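Local coordinates for uncharacterized protein (Streptococcus mutans, PDB 3L7Y), which probably acts as a magnesium-dependent phosphatase of the haloacid dehalogenase-like hydrolase family, with a magnesium ion bound in its active site, at residues G46-S51 and N58-I63; S125-I130 and N172-L177; Q283-D288 and V292-D297. All coordinates share one frame; numbering follows the deposited sequence.

Interaction 1 (G46-S51 and N58-I63); sequences GTFLNS and NRFQRI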
loop_
_atom_site.group_PDB
_atom_site.type_symbol
_atom_site.label_atom_id
_atom_site.label_comp_id
_atom_site.label_asym_id
_atom_site.label_seq_id
_atom_site.Cartn_x
_atom_site.Cartn_y
_atom_site.Cartn_z
ATOM N N GLY A 46 0.578 -7.485 -7.206
ATOM C CA GLY A 46 1.603 -8.511 -7.045
ATOM C C GLY A 46 1.230 -9.607 -6.063
ATOM O O GLY A 46 1.988 -10.552 -5.865
ATOM N N THR A 47 0.054 -9.473 -5.454
ATOM C CA THR A 47 -0.395 -10.361 -4.397
ATOM C C THR A 47 -1.836 -10.815 -4.664
ATOM O O THR A 47 -2.041 -11.853 -5.293
ATOM C CB THR A 47 -0.278 -9.690 -3.008
ATOM O OG1 THR A 47 1.076 -9.266 -2.795
ATOM C CG2 THR A 47 -0.671 -10.676 -1.899
ATOM N N PHE A 48 -2.826 -10.050 -4.201
ATOM C CA PHE A 48 -4.231 -10.358 -4.498
ATOM C C PHE A 48 -4.447 -10.273 -6.003
ATOM O O PHE A 48 -5.113 -11.124 -6.592
ATOM C CB PHE A 48 -5.169 -9.388 -3.763
ATOM C CG PHE A 48 -6.650 -9.717 -3.892
ATOM C CD1 PHE A 48 -7.249 -10.655 -3.058
ATOM C CD2 PHE A 48 -7.450 -9.038 -4.805
ATOM C CE1 PHE A 48 -8.624 -10.942 -3.157
ATOM C CE2 PHE A 48 -8.824 -9.303 -4.910
ATOM C CZ PHE A 48 -9.411 -10.273 -4.084
ATOM N N LEU A 49 -3.870 -9.247 -6.626
ATOM C CA LEU A 49 -4.025 -9.041 -8.065
ATOM C C LEU A 49 -3.023 -9.866 -8.856
ATOM O O LEU A 49 -1.860 -10.011 -8.456
ATOM C CB LEU A 49 -3.879 -7.560 -8.416
ATOM C CG LEU A 49 -4.911 -6.640 -7.758
ATOM C CD1 LEU A 49 -4.644 -5.178 -8.118
ATOM C CD2 LEU A 49 -6.339 -7.076 -8.160
ATOM N N ASN A 50 -3.479 -10.401 -9.982
ATOM C CA ASN A 50 -2.621 -11.179 -10.860
ATOM C C ASN A 50 -1.803 -10.222 -11.714
ATOM O O ASN A 50 -1.925 -9.020 -11.558
ATOM C CB ASN A 50 -3.443 -12.162 -11.716
ATOM C CG ASN A 50 -4.386 -11.461 -12.695
ATOM O OD1 ASN A 50 -4.132 -10.343 -13.128
ATOM N ND2 ASN A 50 -5.466 -12.139 -13.069
ATOM N N SER A 51 -0.968 -10.748 -12.601
ATOM C CA SER A 51 -0.115 -9.906 -13.426
ATOM C C SER A 51 -0.902 -9.020 -14.419
ATOM O O SER A 51 -0.382 -8.020 -14.911
ATOM C CB SER A 51 0.916 -10.762 -14.157
ATOM O OG SER A 51 1.995 -11.070 -13.288
ATOM N N ASN A 58 -15.571 -14.082 -9.118
ATOM C CA ASN A 58 -16.547 -15.057 -8.652
ATOM C C ASN A 58 -16.050 -15.822 -7.429
ATOM O O ASN A 58 -16.749 -15.918 -6.419
ATOM C CB ASN A 58 -16.915 -16.033 -9.774
ATOM C CG ASN A 58 -17.702 -15.371 -10.893
ATOM O OD1 ASN A 58 -18.597 -14.557 -10.651
ATOM N ND2 ASN A 58 -17.377 -15.729 -12.129
ATOM N N ARG A 59 -14.839 -16.363 -7.520
ATOM C CA ARG A 59 -14.300 -17.170 -6.433
ATOM C C ARG A 59 -14.199 -16.302 -5.191
ATOM O O ARG A 59 -14.514 -16.750 -4.087
ATOM C CB ARG A 59 -12.940 -17.783 -6.803
ATOM C CG ARG A 59 -12.330 -18.667 -5.722
ATOM C CD ARG A 59 -11.014 -19.311 -6.167
ATOM N NE ARG A 59 -10.547 -20.294 -5.194
ATOM C CZ ARG A 59 -9.372 -20.917 -5.250
ATOM N NH1 ARG A 59 -8.524 -20.663 -6.241
ATOM N NH2 ARG A 59 -9.048 -21.793 -4.310
ATOM N N PHE A 60 -13.779 -15.051 -5.377
ATOM C CA PHE A 60 -13.638 -14.141 -4.251
ATOM C C PHE A 60 -14.964 -13.839 -3.561
ATOM O O PHE A 60 -15.057 -13.882 -2.339
ATOM C CB PHE A 60 -13.001 -12.808 -4.657
ATOM C CG PHE A 60 -13.036 -11.788 -3.549
ATOM C CD1 PHE A 60 -12.210 -11.925 -2.440
ATOM C CD2 PHE A 60 -13.920 -10.730 -3.588
ATOM C CE1 PHE A 60 -12.257 -11.004 -1.403
ATOM C CE2 PHE A 60 -13.972 -9.803 -2.559
ATOM C CZ PHE A 60 -13.140 -9.943 -1.462
ATOM N N GLN A 61 -15.982 -13.494 -4.338
ATOM C CA GLN A 61 -17.251 -13.121 -3.737
ATOM C C GLN A 61 -17.851 -14.287 -2.940
ATOM O O GLN A 61 -18.486 -14.080 -1.910
ATOM C CB GLN A 61 -18.224 -12.571 -4.793
ATOM C CG GLN A 61 -17.849 -11.157 -5.245
ATOM C CD GLN A 61 -18.778 -10.584 -6.294
ATOM O OE1 GLN A 61 -19.026 -11.206 -7.328
ATOM N NE2 GLN A 61 -19.285 -9.374 -6.040
ATOM N N ARG A 62 -17.634 -15.512 -3.410
ATOM C CA ARG A 62 -18.116 -16.687 -2.696
ATOM C C ARG A 62 -17.311 -16.878 -1.409
ATOM O O ARG A 62 -17.850 -17.255 -0.366
ATOM C CB ARG A 62 -18.024 -17.930 -3.590
ATOM C CG ARG A 62 -18.885 -19.097 -3.129
ATOM C CD ARG A 62 -18.122 -20.047 -2.215
ATOM N NE ARG A 62 -16.956 -20.620 -2.888
ATOM C CZ ARG A 62 -15.679 -20.960 -2.721
ATOM N NH1 ARG A 62 -14.601 -21.346 -3.392
ATOM N NH2 ARG A 62 -14.946 -20.465 -1.730
ATOM N N ILE A 63 -16.012 -16.618 -1.488
ATOM C CA ILE A 63 -15.173 -16.650 -0.300
ATOM C C ILE A 63 -15.625 -15.576 0.683
ATOM O O ILE A 63 -15.713 -15.818 1.882
ATOM C CB ILE A 63 -13.699 -16.478 -0.657
ATOM C CG1 ILE A 63 -13.184 -17.740 -1.346
ATOM C CG2 ILE A 63 -12.868 -16.202 0.583
ATOM C CD1 ILE A 63 -11.699 -17.685 -1.672
#
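Phe48 drives the edge of its ring into one face of Phe60, and this aromatic pair makes up the entire contact between 46-51 and 58-63. The planes stand 87° apart and the centroids are separated by 5.3 Å, an offset edge-to-face (T-shaped) arrangement. Phe48 CZ leads, 3.6 Å from Phe60 CD1, while the neighbouring Phe48 CE1 is 3.8 Å from the same CD1, so the edge meets one side of the Phe60 ring rather than its middle. Each CG lies anti to its own backbone N (chi1 -174° for Phe48, 172° for Phe60), which lets both rings span the 10.1 Å from Phe48 CA to Phe60 CA.

This tight part is buried: Phe60 also meets Phe74 edge-to-face, and Phe48 also meets Tyr55. The loose side is the outer surface of helix 57-69, where Asn58 and Gln61 are exposed and make no contact with 46-51.

Phe48 closes the short helix 44-48, which starts just after strand 39-42; its pi-type turn at 46-48 comes right after the magnesium ligand Asp45, with Asp43 two residues before that. That placement is consistent with the squiggle that follows the first core strand in haloacid dehalogenase-like hydrolases.

Interaction 2 (S125-I130 and N172-L177); sequences SIIYFI and NSFSPL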
loop_
_atom_site.group_PDB
_atom_site.type_symbol
_atom_site.label_atom_id
_atom_site.label_comp_id
_atom_site.label_asym_id
_atom_site.label_seq_id
_atom_site.Cartn_x
_atom_site.Cartn_y
_atom_site.Cartn_z
ATOM N N SER A 125 9.775 20.663 2.182
ATOM C CA SER A 125 11.194 20.508 2.461
ATOM C C SER A 125 11.812 19.239 1.830
ATOM O O SER A 125 12.906 19.306 1.277
ATOM C CB SER A 125 11.463 20.618 3.963
ATOM O OG SER A 125 12.689 19.999 4.292
ATOM N N ILE A 126 11.125 18.100 1.900
ATOM C CA ILE A 126 11.653 16.880 1.270
ATOM C C ILE A 126 11.633 17.025 -0.257
ATOM O O ILE A 126 12.485 16.482 -0.949
ATOM C CB ILE A 126 10.863 15.608 1.661
ATOM C CG1 ILE A 126 11.651 14.335 1.276
ATOM C CG2 ILE A 126 9.513 15.590 0.962
ATOM C CD1 ILE A 126 12.893 14.125 2.059
ATOM N N ILE A 127 10.662 17.777 -0.778
ATOM C CA ILE A 127 10.596 18.045 -2.214
ATOM C C ILE A 127 11.796 18.854 -2.686
ATOM O O ILE A 127 12.416 18.541 -3.723
ATOM C CB ILE A 127 9.294 18.785 -2.608
ATOM C CG1 ILE A 127 8.108 17.815 -2.607
ATOM C CG2 ILE A 127 9.428 19.435 -3.980
ATOM C CD1 ILE A 127 6.780 18.474 -2.955
ATOM N N TYR A 128 12.123 19.896 -1.926
ATOM C CA TYR A 128 13.247 20.764 -2.277
ATOM C C TYR A 128 14.532 19.941 -2.264
ATOM O O TYR A 128 15.398 20.077 -3.122
ATOM C CB TYR A 128 13.357 21.924 -1.290
ATOM C CG TYR A 128 14.546 22.808 -1.553
ATOM C CD1 TYR A 128 14.467 23.855 -2.454
ATOM C CD2 TYR A 128 15.759 22.579 -0.915
ATOM C CE1 TYR A 128 15.565 24.665 -2.708
ATOM C CE2 TYR A 128 16.856 23.377 -1.158
ATOM C CZ TYR A 128 16.755 24.419 -2.055
ATOM O OH TYR A 128 17.846 25.216 -2.301
ATOM N N PHE A 129 14.629 19.057 -1.282
ATOM C CA PHE A 129 15.791 18.206 -1.143
ATOM C C PHE A 129 15.933 17.234 -2.328
ATOM O O PHE A 129 17.011 17.090 -2.887
ATOM C CB PHE A 129 15.693 17.440 0.173
ATOM C CG PHE A 129 16.748 16.424 0.342
ATOM C CD1 PHE A 129 18.057 16.807 0.569
ATOM C CD2 PHE A 129 16.445 15.074 0.268
ATOM C CE1 PHE A 129 19.059 15.845 0.722
ATOM C CE2 PHE A 129 17.429 14.115 0.425
ATOM C CZ PHE A 129 18.741 14.500 0.651
ATOM N N ILE A 130 14.844 16.575 -2.716
ATOM C CA ILE A 130 14.894 15.638 -3.840
ATOM C C ILE A 130 15.165 16.346 -5.175
ATOM O O ILE A 130 15.970 15.878 -5.982
ATOM C CB ILE A 130 13.605 14.807 -3.951
ATOM C CG1 ILE A 130 13.405 13.974 -2.680
ATOM C CG2 ILE A 130 13.637 13.909 -5.223
ATOM C CD1 ILE A 130 14.434 12.863 -2.505
ATOM N N ASN A 172 3.184 23.663 -12.716
ATOM C CA ASN A 172 4.492 24.168 -13.146
ATOM C C ASN A 172 5.483 24.291 -12.009
ATOM O O ASN A 172 6.672 24.526 -12.224
ATOM C CB ASN A 172 4.410 25.492 -13.952
ATOM C CG ASN A 172 3.745 26.640 -13.192
ATOM O OD1 ASN A 172 3.131 27.508 -13.810
ATOM N ND2 ASN A 172 3.891 26.675 -11.871
ATOM N N SER A 173 4.982 24.149 -10.794
ATOM C CA SER A 173 5.850 24.159 -9.639
ATOM C C SER A 173 5.123 23.593 -8.439
ATOM O O SER A 173 3.891 23.662 -8.344
ATOM C CB SER A 173 6.355 25.573 -9.342
ATOM O OG SER A 173 5.399 26.334 -8.629
ATOM N N PHE A 174 5.911 23.025 -7.534
ATOM C CA PHE A 174 5.409 22.520 -6.267
ATOM C C PHE A 174 5.510 23.556 -5.145
ATOM O O PHE A 174 5.192 23.255 -3.989
ATOM C CB PHE A 174 6.193 21.278 -5.870
ATOM C CG PHE A 174 5.814 20.046 -6.636
ATOM C CD1 PHE A 174 4.486 19.761 -6.901
ATOM C CD2 PHE A 174 6.782 19.145 -7.053
ATOM C CE1 PHE A 174 4.137 18.611 -7.589
ATOM C CE2 PHE A 174 6.426 17.975 -7.740
ATOM C CZ PHE A 174 5.111 17.717 -8.002
ATOM N N SER A 175 5.958 24.774 -5.460
ATOM C CA SER A 175 6.145 25.770 -4.400
ATOM C C SER A 175 5.457 27.118 -4.669
ATOM O O SER A 175 5.827 27.837 -5.590
ATOM C CB SER A 175 7.634 25.987 -4.116
ATOM O OG SER A 175 7.804 26.876 -3.026
ATOM N N PRO A 176 4.444 27.459 -3.864
ATOM C CA PRO A 176 3.901 26.642 -2.774
ATOM C C PRO A 176 3.129 25.431 -3.302
ATOM O O PRO A 176 2.983 25.241 -4.514
ATOM C CB PRO A 176 2.910 27.591 -2.081
ATOM C CG PRO A 176 3.182 28.970 -2.655
ATOM C CD PRO A 176 3.728 28.742 -4.012
ATOM N N LEU A 177 2.621 24.626 -2.376
ATOM C CA LEU A 177 1.953 23.371 -2.720
ATOM C C LEU A 177 0.505 23.629 -3.136
ATOM O O LEU A 177 -0.042 24.675 -2.823
ATOM C CB LEU A 177 2.013 22.426 -1.519
ATOM C CG LEU A 177 3.429 21.898 -1.260
ATOM C CD1 LEU A 177 3.594 21.393 0.174
ATOM C CD2 LEU A 177 3.775 20.797 -2.268
#
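Ile127 meets the 172-177 loop with both of its branches. Its CG2 methyl is 4.1 Å from Phe174 CD2, and its CD1 methyl is 3.9 Å from Leu177 CD2. The same CD1 also lies 4.1 Å from Phe174 CG, so this one methyl touches both the base of the phenyl ring and the leucine tip. The contact is wholly apolar, with no hydrogen bond crossing it. Ile127 and Phe174 run across each other at about a right angle, and CG2 approaches the ring obliquely.

The torsions of Ile127 explain this double reach. A chi2 of 179° carries CD1 away from CA yet leaves it beside CG2, so both methyls face the loop: CG2 meets Phe174 alone, CD1 meets Phe174 and Leu177. Leu177 does not aim its CB at the helix, yet its CD2 end swings closer and reaches Ile127.

The next shell shapes the loop. Ser173 OG makes a weak 3.4 Å hydrogen bond to Ser175 O, and the peptide between Ser175 and Pro176 is cis, a kink lying between the two residues that touch the helix. Leu177 O is held by Arg120 NH2 from the start of helix 120-133.

Farther out, Phe174 packs on Ile139 and Leu141 of strand 138-143, and Ile127 reaches Leu141 as well as Leu185 of strand 182-188. The loop linking strands 168-171 and 182-188 therefore folds against helix 120-133 where that helix lies on the six-stranded sheet, and Leu177 extends the contact to Ile123 one turn earlier in the helix.

Interaction 3 (Q283-D288 and V292-D297); sequences QAKSND and VLDVID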
loop_
_atom_site.group_PDB
_atom_site.type_symbol
_atom_site.label_atom_id
_atom_site.label_comp_id
_atom_site.label_asym_id
_atom_site.label_seq_id
_atom_site.Cartn_x
_atom_site.Cartn_y
_atom_site.Cartn_z
ATOM N N GLN A 283 4.702 -19.791 2.667
ATOM C CA GLN A 283 4.751 -19.351 1.272
ATOM C C GLN A 283 3.461 -19.753 0.551
ATOM O O GLN A 283 2.973 -20.881 0.707
ATOM C CB GLN A 283 5.997 -19.901 0.568
ATOM C CG GLN A 283 6.141 -19.537 -0.896
ATOM C CD GLN A 283 7.547 -19.800 -1.421
ATOM O OE1 GLN A 283 7.876 -19.458 -2.551
ATOM N NE2 GLN A 283 8.382 -20.401 -0.590
ATOM N N ALA A 284 2.882 -18.812 -0.196
ATOM C CA ALA A 284 1.710 -19.097 -1.018
ATOM C C ALA A 284 2.137 -19.390 -2.458
ATOM O O ALA A 284 3.292 -19.172 -2.821
ATOM C CB ALA A 284 0.746 -17.909 -0.984
ATOM N N LYS A 285 1.211 -19.860 -3.285
ATOM C CA LYS A 285 1.465 -19.856 -4.726
ATOM C C LYS A 285 1.624 -18.427 -5.217
ATOM O O LYS A 285 1.538 -17.493 -4.433
ATOM C CB LYS A 285 0.360 -20.567 -5.503
ATOM C CG LYS A 285 0.646 -22.037 -5.671
ATOM C CD LYS A 285 0.182 -22.822 -4.478
ATOM C CE LYS A 285 -1.053 -23.614 -4.848
ATOM N NZ LYS A 285 -1.812 -22.858 -5.865
ATOM N N SER A 286 1.868 -18.257 -6.510
ATOM C CA SER A 286 2.097 -16.921 -7.061
ATOM C C SER A 286 0.776 -16.184 -7.220
ATOM O O SER A 286 -0.286 -16.792 -7.180
ATOM C CB SER A 286 2.760 -17.024 -8.427
ATOM O OG SER A 286 1.804 -17.416 -9.396
ATOM N N ASN A 287 0.845 -14.871 -7.417
ATOM C CA ASN A 287 -0.359 -14.096 -7.639
ATOM C C ASN A 287 -1.033 -14.485 -8.949
ATOM O O ASN A 287 -2.186 -14.153 -9.168
ATOM C CB ASN A 287 -0.057 -12.594 -7.618
ATOM C CG ASN A 287 0.847 -12.157 -8.760
ATOM O OD1 ASN A 287 0.612 -11.119 -9.401
ATOM N ND2 ASN A 287 1.897 -12.932 -9.011
ATOM N N ASP A 288 -0.309 -15.183 -9.823
ATOM C CA ASP A 288 -0.899 -15.628 -11.083
ATOM C C ASP A 288 -1.482 -17.033 -10.957
ATOM O O ASP A 288 -1.978 -17.600 -11.927
ATOM C CB ASP A 288 0.113 -15.558 -12.225
ATOM C CG ASP A 288 0.306 -14.144 -12.750
ATOM O OD1 ASP A 288 -0.647 -13.345 -12.661
ATOM O OD2 ASP A 288 1.407 -13.831 -13.247
ATOM N N VAL A 292 -3.576 -16.176 -3.029
ATOM C CA VAL A 292 -4.297 -15.695 -1.857
ATOM C C VAL A 292 -5.602 -16.457 -1.618
ATOM O O VAL A 292 -5.873 -16.886 -0.503
ATOM C CB VAL A 292 -4.616 -14.178 -1.969
ATOM C CG1 VAL A 292 -5.597 -13.774 -0.901
ATOM C CG2 VAL A 292 -3.338 -13.341 -1.862
ATOM N N LEU A 293 -6.426 -16.592 -2.653
ATOM C CA LEU A 293 -7.729 -17.238 -2.491
ATOM C C LEU A 293 -7.517 -18.714 -2.194
ATOM O O LEU A 293 -8.293 -19.342 -1.473
ATOM C CB LEU A 293 -8.593 -17.064 -3.740
ATOM C CG LEU A 293 -8.874 -15.606 -4.134
ATOM C CD1 LEU A 293 -9.788 -15.572 -5.332
ATOM C CD2 LEU A 293 -9.491 -14.807 -2.982
ATOM N N ASP A 294 -6.447 -19.259 -2.751
ATOM C CA ASP A 294 -6.130 -20.674 -2.553
ATOM C C ASP A 294 -5.915 -20.951 -1.072
ATOM O O ASP A 294 -6.476 -21.902 -0.516
ATOM C CB ASP A 294 -4.897 -21.059 -3.363
ATOM C CG ASP A 294 -4.379 -22.438 -3.018
ATOM O OD1 ASP A 294 -3.165 -22.552 -2.737
ATOM O OD2 ASP A 294 -5.184 -23.400 -3.013
ATOM N N VAL A 295 -5.100 -20.123 -0.436
ATOM C CA VAL A 295 -4.814 -20.263 0.986
ATOM C C VAL A 295 -6.080 -20.051 1.800
ATOM O O VAL A 295 -6.329 -20.775 2.750
ATOM C CB VAL A 295 -3.724 -19.271 1.443
ATOM C CG1 VAL A 295 -3.629 -19.224 2.969
ATOM C CG2 VAL A 295 -2.387 -19.644 0.823
ATOM N N ILE A 296 -6.894 -19.074 1.410
ATOM C CA ILE A 296 -8.120 -18.796 2.142
ATOM C C ILE A 296 -9.128 -19.939 2.041
ATOM O O ILE A 296 -9.718 -20.315 3.050
ATOM C CB ILE A 296 -8.802 -17.478 1.698
ATOM C CG1 ILE A 296 -7.859 -16.284 1.883
ATOM C CG2 ILE A 296 -10.085 -17.268 2.487
ATOM C CD1 ILE A 296 -8.409 -14.975 1.241
ATOM N N ASP A 297 -9.339 -20.478 0.833
ATOM C CA ASP A 297 -10.193 -21.650 0.660
ATOM C C ASP A 297 -9.660 -22.859 1.426
ATOM O O ASP A 297 -10.433 -23.681 1.915
ATOM C CB ASP A 297 -10.377 -22.006 -0.820
ATOM C CG ASP A 297 -11.634 -21.400 -1.415
ATOM O OD1 ASP A 297 -12.538 -21.003 -0.642
ATOM O OD2 ASP A 297 -11.728 -21.332 -2.659
HETATM O O HOH W 1 -1.455 -20.372 -2.385
#
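Lys285 reaches Asp294 by folding back on itself: its chain bends at chi2 (85°) and again at chi3 (107°) and chi4, while a chi1 of 170° swings the Asp294 carboxylate away from its own amide nitrogen and out to the lysine. The two side chains meet at about a right angle. Lys285 NZ forms a salt bridge to Asp294 OD1 at 3.4 Å, but Lys285 CE lies nearer that oxygen, at 3.2 Å, so the amine does not point squarely at it. Two torsions lying away from staggered values, an exposed lysine and a fairly long bridge together suggest a modest electrostatic tie.

A water offers a second link. It accepts from Lys285 N at 2.9 Å and donates to Asp294 OD1 at 2.8 Å, so the same carboxylate oxygen is joined to both the backbone and the side chain of Lys285.

Deeper in, Ala284 CB rests against Val295 CG2 at 4.0 Å, an apolar touch beneath the salt bridge and water. Ala284 is held by backbone hydrogen bonds with Ala268, and Val295 packs on Met248 and Phe250 of strand 247-251. The chain thus leaves the edge strand 282-283, turns, and lays helix 291-301 back over the parallel strands, an alpha/beta layering characteristic of the Rossmann-like core of haloacid dehalogenase-like hydrolases.

In the fold
Interactions 1 and 3 are neighbours, their centres 9 Å apart, whereas interaction 2 lies on the opposite side of the chain's centre, 38 Å from interaction 1 and 41 Å from interaction 3 (centre to centre). Interactions 1 and 3 are directly joined: Arg62 NH2 makes a 2.7 Å salt bridge to Asp297 OD1, Ser51 N probably hydrogen-bonds to Asp288 OD1 at 2.6 Å, and Leu293 packs on Phe48. Interaction 1 lies nearer the magnesium site of Asp43, Asp45 and Asp252: the ion is about 9 Å from the Phe48 side chain but 13 Å from that of Ala284. Interaction 2, away from that site, belongs to the separate six-stranded sheet, consistent with a cap domain.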